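Local coordinates for protein anaerobically-induced outer membrane porin OprE (Pseudomonas aeruginosa, PDB 4FRX) that probably acts as a channel-forming porin, a beta-barrel in the outer membrane through which small solutes are thought to pass, at residues Ile229-Trp232 / Gly237-Lys240. Numbering follows the deposited sequence.
Sequences IHNW and GVLK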
ATOM      1  N   ILE A 229     -14.589  -4.733  10.684  1.00  4.87           N
ATOM      2  CA  ILE A 229     -13.804  -5.903  10.998  1.00  9.24           C
ATOM      3  C   ILE A 229     -14.403  -6.502  12.259  1.00 10.84           C
ATOM      4  O   ILE A 229     -14.542  -5.814  13.271  1.00 14.58           O
ATOM      5  CB  ILE A 229     -12.342  -5.552  11.276  1.00 10.18           C
ATOM      6  CG1 ILE A 229     -11.729  -4.819  10.079  1.00 23.71           C
ATOM      7  CG2 ILE A 229     -11.548  -6.828  11.586  1.00 10.60           C
ATOM      8  CD1 ILE A 229     -11.274  -5.740   8.978  1.00 25.78           C
ATOM      9  N   HIS A 230     -14.780  -7.772  12.188  1.00 11.65           N
ATOM     10  CA  HIS A 230     -15.386  -8.437  13.338  1.00 14.16           C
ATOM     11  C   HIS A 230     -14.689  -9.751  13.654  1.00 15.37           C
ATOM     12  O   HIS A 230     -14.413 -10.549  12.758  1.00 17.32           O
ATOM     13  CB  HIS A 230     -16.870  -8.691  13.089  1.00 13.71           C
ATOM     14  CG  HIS A 230     -17.553  -9.376  14.230  1.00 17.25           C
ATOM     15  ND1 HIS A 230     -17.718 -10.743  14.285  1.00 16.95           N
ATOM     16  CD2 HIS A 230     -18.080  -8.887  15.379  1.00 17.09           C
ATOM     17  CE1 HIS A 230     -18.330 -11.065  15.412  1.00 24.07           C
ATOM     18  NE2 HIS A 230     -18.555  -9.960  16.094  1.00 21.05           N
ATOM     19  N   ASN A 231     -14.402  -9.973  14.929  1.00 11.60           N
ATOM     20  CA  ASN A 231     -13.768 -11.213  15.349  1.00 16.10           C
ATOM     21  C   ASN A 231     -14.711 -12.018  16.235  1.00 18.16           C
ATOM     22  O   ASN A 231     -15.243 -11.501  17.206  1.00 15.98           O
ATOM     23  CB  ASN A 231     -12.427 -10.944  16.028  1.00 17.03           C
ATOM     24  CG  ASN A 231     -11.301 -10.692  15.018  1.00 22.31           C
ATOM     25  OD1 ASN A 231     -10.928 -11.584  14.263  1.00 27.69           O
ATOM     26  ND2 ASN A 231     -10.760  -9.482  15.011  1.00 21.40           N
ATOM     27  N   TRP A 232     -14.916 -13.280  15.873  1.00 17.60           N
ATOM     28  CA  TRP A 232     -15.969 -14.104  16.457  1.00 15.14           C
ATOM     29  C   TRP A 232     -15.378 -15.392  16.995  1.00 20.55           C
ATOM     30  O   TRP A 232     -14.966 -16.261  16.227  1.00 22.78           O
ATOM     31  CB  TRP A 232     -17.011 -14.431  15.382  1.00 24.34           C
ATOM     32  CG  TRP A 232     -18.315 -14.988  15.888  1.00 31.99           C
ATOM     33  CD1 TRP A 232     -18.523 -15.723  17.024  1.00 31.35           C
ATOM     34  CD2 TRP A 232     -19.602 -14.827  15.274  1.00 35.54           C
ATOM     35  NE1 TRP A 232     -19.859 -16.035  17.145  1.00 33.65           N
ATOM     36  CE2 TRP A 232     -20.541 -15.497  16.085  1.00 38.91           C
ATOM     37  CE3 TRP A 232     -20.051 -14.183  14.116  1.00 37.71           C
ATOM     38  CZ2 TRP A 232     -21.900 -15.544  15.771  1.00 40.96           C
ATOM     39  CZ3 TRP A 232     -21.399 -14.230  13.807  1.00 41.03           C
ATOM     40  CH2 TRP A 232     -22.308 -14.905  14.631  1.00 42.92           C
ATOM     41  N   GLY A 237     -11.531 -21.823  17.800  1.00 27.43           N
ATOM     42  CA  GLY A 237     -11.214 -21.076  16.593  1.00 29.77           C
ATOM     43  C   GLY A 237     -11.828 -19.689  16.530  1.00 29.27           C
ATOM     44  O   GLY A 237     -12.801 -19.395  17.222  1.00 27.32           O
ATOM     45  N   VAL A 238     -11.258 -18.832  15.686  1.00 16.87           N
ATOM     46  CA  VAL A 238     -11.753 -17.470  15.520  1.00 17.13           C
ATOM     47  C   VAL A 238     -12.145 -17.225  14.065  1.00 16.46           C
ATOM     48  O   VAL A 238     -11.366 -17.539  13.155  1.00 14.90           O
ATOM     49  CB  VAL A 238     -10.671 -16.451  15.911  1.00 19.11           C
ATOM     50  CG1 VAL A 238     -11.112 -15.030  15.541  1.00 22.10           C
ATOM     51  CG2 VAL A 238     -10.376 -16.546  17.395  1.00 27.76           C
ATOM     52  N   LEU A 239     -13.344 -16.678  13.846  1.00 12.71           N
ATOM     53  CA  LEU A 239     -13.748 -16.250  12.513  1.00 12.05           C
ATOM     54  C   LEU A 239     -13.659 -14.740  12.429  1.00 15.89           C
ATOM     55  O   LEU A 239     -14.243 -14.031  13.244  1.00 18.25           O
ATOM     56  CB  LEU A 239     -15.172 -16.713  12.182  1.00 15.75           C
ATOM     57  CG  LEU A 239     -15.739 -16.200  10.847  1.00 23.37           C
ATOM     58  CD1 LEU A 239     -15.116 -16.919   9.677  1.00 20.65           C
ATOM     59  CD2 LEU A 239     -17.269 -16.302  10.804  1.00 21.66           C
ATOM     60  N   LYS A 240     -12.885 -14.262  11.463  1.00 12.46           N
ATOM     61  CA  LYS A 240     -12.697 -12.835  11.239  1.00 11.65           C
ATOM     62  C   LYS A 240     -13.440 -12.439   9.961  1.00  9.21           C
ATOM     63  O   LYS A 240     -13.314 -13.089   8.943  1.00 16.34           O
ATOM     64  CB  LYS A 240     -11.216 -12.532  11.100  1.00 16.59           C
ATOM     65  CG  LYS A 240     -10.890 -11.067  10.857  1.00 17.69           C
ATOM     66  CD  LYS A 240      -9.396 -10.889  10.628  1.00 19.10           C
ATOM     67  CE  LYS A 240      -9.047  -9.439  10.309  1.00 28.28           C
ATOM     68  NZ  LYS A 240      -7.707  -9.324   9.663  1.00 29.14           N
TER
HETATM   69  O   HOH W   1     -16.667 -12.610  12.357  1.00 16.26           O
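W232 and L239 form the antiparallel hydrogen-bonded pair near the turn of a beta hairpin, strands 221-234 and 237-250, in the wall of the OprD-family barrel. The hairpin illustrates how such a wall is built from neighbours in sequence: strand 208-217 pairs with its first arm and strand 280-292 with its second, through backbone bonds such as I229 with T209 and V238 with T291.

Two backbone hydrogen bonds close the W232/L239 pair. W232 N donates a hydrogen bond to L239 O at 2.8 Å, with a bent N-H...O angle of 141°, whereas L239 N reaches W232 O at 2.9 Å in a nearly straight line, 172°. At the next pair, N231 with K240, which is non-hydrogen-bonded, the strands meet through CA-H...O contacts instead; K240 CA lies 3.2 Å from H230 O.

Water adds a further link on the face bearing H230, W232 and L239. One molecule sits in the plane of the H230 ring, 2.9 Å from H230 ND1, and donates a hydrogen bond to L239 O. That carbonyl oxygen is thereby held by two donors, one from the backbone and one from solvent, and the imidazole is tied to the adjacent strand although its side chain does not touch it.

Side chains come closest on the other face, where N231 and K240 run side by side. With CG beside the backbone N (chi1 -80°), the asparagine sets its amide oxygen alongside the first carbons of the lysine chain, N231 OD1 lying 3.3 Å from K240 CB. V238 CG1 touches the same oxygen. The fully extended K240 runs on across I229 at an angle, where K240 CE meets I229 CG2 at 3.8 Å.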